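Local coordinates for ribose-phosphate pyrophosphokinase (Mycobacterium smegmatis, PDB 5MP7) that makes phosphoribosyl pyrophosphate, transferring the pyrophosphoryl group of ATP to the 1-hydroxyl of ribose 5-phosphate with the help of magnesium ions, at the interface of chains A and B. Sequence-based numbering; all coordinates share one arbitrary frame. Chains: chain A/B, Ribose-phosphate pyrophosphokinase.

Contact 1: the interface of chains A and B. Residues chain A 105, 111-116; chain B 49-52, 80, 83-84.
In this class I PRPP synthetase, a homohexamer, the loop A:Gly111 to A:Ile115, leading into helix 116-127, lies against strand 48-52 and helix 71-87 of chain B. A:Pro114 is the wedge. Its ring enters obliquely beside B:Ile80, whose CG2 branch, anti to the backbone N, meets A:Pro114 CG at 3.6 Å. CB of the same ring turns to B:Ala84 and B:Asp83, while A:Pro114 CD comes to the carbonyl O of B:Val50 at 3.4 Å.

B:Asp83 has CG anti to its backbone N (chi1 175°), which carries OD1 past A:Pro114 CB to the peptide N of A:Ile115 at 3.0 Å. This hydrogen bond is bent, and the N-H approaches from above the carboxylate plane. Behind the wedge, A:Gln105 helps to hold the loop within its own chain: its amide NE2 donates to the carbonyl O of A:Pro114 at 2.9 Å, almost along the C=O axis.

A:Glu113 is extended beyond CG and crosses B:Phe49 obliquely, its carboxylate turned 75° from the ring plane and OE1 directed at the CE1-CZ rim. Its CG runs beside B:Arg51 CG at 3.8 Å, the two side chains running parallel. The charged ends do not pair, since A:Glu113 OE2 and B:Arg51 NH1 stand 5.0 Å apart; any attraction would be longer-range. B:Phe49 CE2 lies over one guanidinium face of B:Arg51, toward its rim.

At the far end the backbone takes over: B:Phe52 N donates to A:Arg112 O at 3.2 Å, nearly straight (170° at H) and in the carbonyl plane.

Contact 2: the interface of chains A and B. Residues chain A 67, 69, 71, 99, 101-102, 104, 262, 264; chain B 44-47.
B:Asn45, B:Gly46 and B:Glu47, a predicted ATP-binding segment of this PRPP synthetase, insert into chain A beside A:Arg104, another predicted ATP contact, so the nucleotide site is probably shared between subunits.

The charged interaction centres on B:Glu47. Its chain is extended beyond CG, and CG lies anti to the carbonyl carbon (chi1 -82°), which carries the carboxylate between two donors of chain A. A:Arg104, bent at chi3, crosses it obliquely and forms a salt bridge from guanidinium NH2 to B:Glu47 OE1 at 3.1 Å. The guanidinium and carboxylate planes are 74° apart, so the groups do not pair flat: NH2 stands above the carboxylate plane.

A backbone hydrogen bond grips the other oxygen. A:Tyr102 N donates to B:Glu47 OE2 at 3.2 Å, fairly straight but also from well above the carboxylate plane. With both oxygens held, rotation of the carboxylate should be restrained, and the nearby guanidinium would be expected to stabilise its ionised form.

Packing holds the stem. B:Glu47 CG sits over the face of the A:Tyr102 ring, 3.8 Å from the centroid, in a CH-pi contact; the two side chains run antiparallel. A:Leu71 CD1 touches the same CG at 3.8 Å and also approaches the modelled amide oxygen OD1 of B:Asn45 at 3.6 Å. B:Asn45 ND2 stands 3.3 Å from A:Arg104 NH2, donor facing donor, so the amide may be turned the other way round. The CE2-CZ end of the A:Phe99 ring meets B:Asn45 ND2 tip to tip, ring and amide planes 58° apart. Farther along, A:Ser264 CB packs on B:Ala44 CB at 3.6 Å, and A:Ala69 CB lies against the B:Asn45 carbonyl O at 3.3 Å.

In the fold, B:Ala44 to B:Glu47 lie in the loop between strands 38-42 and 48-52, received by the start of helix 71-87, the loop after strand 92-97 and the stretch following strand 260-261.

Contact 1: the interface of chains A and B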
# COMPACT_ATOMS: atom_id res chain seq x y z
N GLN A 105 1.70 56.78 -20.33
CA GLN A 105 1.25 57.13 -18.97
C GLN A 105 2.06 58.30 -18.40
O GLN A 105 2.84 58.14 -17.48
CB GLN A 105 1.32 55.89 -18.10
CG GLN A 105 0.64 56.04 -16.74
CD GLN A 105 -0.88 56.17 -16.84
OE1 GLN A 105 -1.53 55.44 -17.58
NE2 GLN A 105 -1.44 57.12 -16.11
N GLY A 111 -7.73 60.02 -12.82
CA GLY A 111 -7.07 59.98 -11.55
C GLY A 111 -7.12 58.73 -10.74
O GLY A 111 -7.81 57.76 -11.06
N ARG A 112 -6.32 58.81 -9.69
CA ARG A 112 -5.92 57.71 -8.81
C ARG A 112 -5.03 56.72 -9.62
O ARG A 112 -5.09 55.48 -9.50
CB ARG A 112 -7.08 57.05 -8.10
CG ARG A 112 -8.02 58.01 -7.41
CD ARG A 112 -8.67 57.18 -6.29
NE ARG A 112 -10.04 56.79 -6.54
CZ ARG A 112 -11.07 57.62 -6.70
NH1 ARG A 112 -10.91 58.94 -6.67
NH2 ARG A 112 -12.28 57.10 -6.91
N GLU A 113 -4.21 57.34 -10.46
CA GLU A 113 -3.36 56.64 -11.36
C GLU A 113 -1.93 57.03 -11.03
O GLU A 113 -1.68 58.05 -10.39
CB GLU A 113 -3.69 57.02 -12.80
CG GLU A 113 -5.03 56.49 -13.23
CD GLU A 113 -5.24 56.49 -14.73
OE1 GLU A 113 -4.54 55.69 -15.37
OE2 GLU A 113 -6.13 57.18 -15.26
N PRO A 114 -0.98 56.24 -11.50
CA PRO A 114 0.43 56.61 -11.46
C PRO A 114 0.83 57.49 -12.64
O PRO A 114 0.13 57.54 -13.66
CB PRO A 114 1.11 55.28 -11.59
CG PRO A 114 0.19 54.52 -12.52
CD PRO A 114 -1.19 54.94 -12.16
N ILE A 115 1.95 58.16 -12.52
CA ILE A 115 2.59 58.77 -13.67
C ILE A 115 3.79 57.91 -13.97
O ILE A 115 4.91 58.16 -13.53
CB ILE A 115 2.96 60.25 -13.44
CG1 ILE A 115 1.71 61.01 -13.01
CG2 ILE A 115 3.47 60.84 -14.72
CD1 ILE A 115 1.88 62.48 -12.75
N SER A 116 3.53 56.83 -14.68
CA SER A 116 4.55 55.81 -14.89
C SER A 116 5.77 56.28 -15.66
O SER A 116 6.84 55.75 -15.45
CB SER A 116 3.94 54.65 -15.62
OG SER A 116 3.10 54.00 -14.73
N PHE B 49 -1.24 48.83 -16.61
CA PHE B 49 -2.12 49.92 -16.30
C PHE B 49 -2.72 49.65 -14.95
O PHE B 49 -3.25 48.58 -14.72
CB PHE B 49 -3.25 49.98 -17.32
CG PHE B 49 -4.27 51.04 -17.02
CD1 PHE B 49 -3.99 52.37 -17.32
CD2 PHE B 49 -5.48 50.72 -16.41
CE1 PHE B 49 -4.91 53.37 -17.05
CE2 PHE B 49 -6.42 51.73 -16.12
CZ PHE B 49 -6.13 53.06 -16.45
N VAL B 50 -2.69 50.65 -14.08
CA VAL B 50 -3.19 50.47 -12.71
C VAL B 50 -4.08 51.65 -12.35
O VAL B 50 -3.73 52.77 -12.65
CB VAL B 50 -2.01 50.34 -11.71
CG1 VAL B 50 -2.36 50.88 -10.34
CG2 VAL B 50 -1.59 48.88 -11.57
N ARG B 51 -5.23 51.40 -11.76
CA ARG B 51 -6.09 52.48 -11.29
C ARG B 51 -6.86 52.03 -10.07
O ARG B 51 -7.47 50.99 -10.09
CB ARG B 51 -7.06 52.92 -12.37
CG ARG B 51 -7.84 54.18 -11.97
CD ARG B 51 -8.79 54.60 -13.08
NE ARG B 51 -9.68 53.47 -13.38
CZ ARG B 51 -10.12 53.12 -14.59
NH1 ARG B 51 -9.80 53.81 -15.69
NH2 ARG B 51 -10.88 52.03 -14.69
N PHE B 52 -6.88 52.86 -9.03
CA PHE B 52 -7.63 52.52 -7.82
C PHE B 52 -9.06 53.00 -7.95
O PHE B 52 -9.30 54.10 -8.40
CB PHE B 52 -6.98 53.10 -6.60
CG PHE B 52 -5.60 52.60 -6.38
CD1 PHE B 52 -5.35 51.23 -6.29
CD2 PHE B 52 -4.53 53.48 -6.28
CE1 PHE B 52 -4.07 50.76 -6.10
CE2 PHE B 52 -3.25 53.01 -6.12
CZ PHE B 52 -3.02 51.64 -6.02
N ILE B 80 4.61 50.35 -9.65
CA ILE B 80 3.58 51.22 -10.22
C ILE B 80 2.47 51.52 -9.19
O ILE B 80 2.04 52.63 -9.09
CB ILE B 80 3.04 50.65 -11.56
CG1 ILE B 80 4.09 50.86 -12.64
CG2 ILE B 80 1.77 51.33 -12.02
CD1 ILE B 80 3.94 49.91 -13.80
N ASP B 83 3.80 54.04 -6.66
CA ASP B 83 3.80 55.38 -7.29
C ASP B 83 2.41 55.98 -7.25
O ASP B 83 2.24 57.14 -6.91
CB ASP B 83 4.29 55.30 -8.76
CG ASP B 83 4.20 56.71 -9.57
OD1 ASP B 83 3.08 57.18 -9.96
OD2 ASP B 83 5.26 57.33 -9.91
N ALA B 84 1.42 55.18 -7.57
CA ALA B 84 0.06 55.67 -7.54
C ALA B 84 -0.41 56.04 -6.11
O ALA B 84 -1.11 57.02 -5.94
CB ALA B 84 -0.86 54.63 -8.16

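Contact 2: the interface of chains A and B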
# COMPACT_ATOMS: atom_id res chain seq x y z
N HIS A 67 12.69 48.18 -26.07
CA HIS A 67 11.69 47.69 -25.12
C HIS A 67 10.47 47.15 -25.81
O HIS A 67 9.35 47.65 -25.62
CB HIS A 67 11.30 48.79 -24.13
CG HIS A 67 12.40 49.15 -23.20
ND1 HIS A 67 13.33 50.11 -23.49
CD2 HIS A 67 12.74 48.63 -22.00
CE1 HIS A 67 14.21 50.17 -22.51
NE2 HIS A 67 13.87 49.29 -21.59
N ALA A 69 7.72 43.90 -26.44
CA ALA A 69 7.07 42.89 -25.60
C ALA A 69 7.99 41.68 -25.42
O ALA A 69 8.63 41.27 -26.38
CB ALA A 69 5.77 42.44 -26.25
N LEU A 71 7.85 43.88 -22.08
CA LEU A 71 8.63 45.14 -21.88
C LEU A 71 9.31 45.31 -20.51
O LEU A 71 10.41 45.83 -20.41
CB LEU A 71 7.67 46.29 -22.18
CG LEU A 71 7.94 47.72 -21.80
CD1 LEU A 71 7.26 48.63 -22.81
CD2 LEU A 71 7.42 47.98 -20.42
N PHE A 99 12.70 53.55 -27.80
CA PHE A 99 11.28 53.68 -27.48
C PHE A 99 11.16 53.76 -25.95
O PHE A 99 11.53 52.82 -25.24
CB PHE A 99 10.55 52.47 -28.05
CG PHE A 99 9.11 52.35 -27.63
CD1 PHE A 99 8.12 52.98 -28.36
CD2 PHE A 99 8.75 51.54 -26.56
CE1 PHE A 99 6.79 52.85 -28.02
CE2 PHE A 99 7.42 51.39 -26.21
CZ PHE A 99 6.44 52.06 -26.94
N PRO A 101 9.73 53.43 -22.55
CA PRO A 101 8.64 52.68 -21.95
C PRO A 101 7.78 53.51 -21.00
O PRO A 101 8.32 54.33 -20.26
CB PRO A 101 9.36 51.57 -21.15
CG PRO A 101 10.76 52.00 -21.00
CD PRO A 101 11.02 53.17 -21.89
N TYR A 102 6.47 53.24 -21.03
CA TYR A 102 5.46 53.89 -20.26
C TYR A 102 5.24 55.34 -20.66
O TYR A 102 4.62 56.09 -19.91
CB TYR A 102 5.75 53.76 -18.75
CG TYR A 102 5.55 52.38 -18.29
CD1 TYR A 102 4.30 51.93 -18.00
CD2 TYR A 102 6.62 51.50 -18.17
CE1 TYR A 102 4.09 50.65 -17.55
CE2 TYR A 102 6.44 50.21 -17.74
CZ TYR A 102 5.16 49.79 -17.42
OH TYR A 102 4.93 48.49 -17.08
N ARG A 104 3.21 56.67 -22.71
CA ARG A 104 1.81 57.01 -22.77
C ARG A 104 1.17 57.34 -21.42
O ARG A 104 0.22 58.12 -21.36
CB ARG A 104 1.03 55.93 -23.49
CG ARG A 104 1.24 55.99 -25.00
CD ARG A 104 0.64 54.79 -25.71
NE ARG A 104 1.26 53.55 -25.25
CZ ARG A 104 0.87 52.32 -25.61
NH1 ARG A 104 -0.16 52.13 -26.43
NH2 ARG A 104 1.53 51.27 -25.14
N VAL A 262 5.28 49.29 -32.96
CA VAL A 262 5.06 48.33 -31.88
C VAL A 262 4.39 47.15 -32.52
O VAL A 262 4.74 46.01 -32.27
CB VAL A 262 4.18 48.91 -30.77
CG1 VAL A 262 3.98 47.91 -29.65
CG2 VAL A 262 4.75 50.23 -30.24
N SER A 264 1.61 45.31 -32.47
CA SER A 264 1.10 44.16 -31.74
C SER A 264 -0.09 43.55 -32.44
O SER A 264 -0.77 44.22 -33.21
CB SER A 264 0.63 44.63 -30.36
OG SER A 264 1.50 45.56 -29.76
N ALA B 44 -1.06 45.39 -24.91
CA ALA B 44 -0.48 44.29 -25.72
C ALA B 44 1.04 44.36 -25.71
O ALA B 44 1.74 43.35 -25.72
CB ALA B 44 -1.00 44.38 -27.14
N ASN B 45 1.51 45.60 -25.71
CA ASN B 45 2.89 45.97 -25.39
C ASN B 45 3.55 45.23 -24.20
O ASN B 45 4.72 44.87 -24.26
CB ASN B 45 2.88 47.47 -25.05
CG ASN B 45 4.22 48.11 -25.22
OD1 ASN B 45 5.22 47.44 -25.50
ND2 ASN B 45 4.25 49.42 -25.12
N GLY B 46 2.80 45.02 -23.12
CA GLY B 46 3.33 44.54 -21.84
C GLY B 46 3.27 45.62 -20.76
O GLY B 46 3.41 45.31 -19.57
N GLU B 47 3.10 46.89 -21.14
CA GLU B 47 2.93 47.98 -20.17
C GLU B 47 1.71 47.72 -19.29
O GLU B 47 0.66 47.31 -19.75
CB GLU B 47 2.76 49.33 -20.85
CG GLU B 47 4.06 49.99 -21.27
CD GLU B 47 3.88 51.13 -22.29
OE1 GLU B 47 2.79 51.77 -22.30
OE2 GLU B 47 4.84 51.41 -23.07

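The C-alpha centres of contact 1 and contact 2 are about 16 Å apart, and both belong to one two-fold interface. They are continuous in sequence: in chain B the loop of contact 2 runs into strand 48-52 of contact 1, while in chain A neighbouring A:Arg104 and A:Gln105, both predicted to bind ATP, divide between them. Helix 71-87 serves both, from chain B in contact 1 and from chain A in contact 2. Within the homohexamer, contact 1 may therefore help to place the loop that contact 2 brings to the partner's probable nucleotide site.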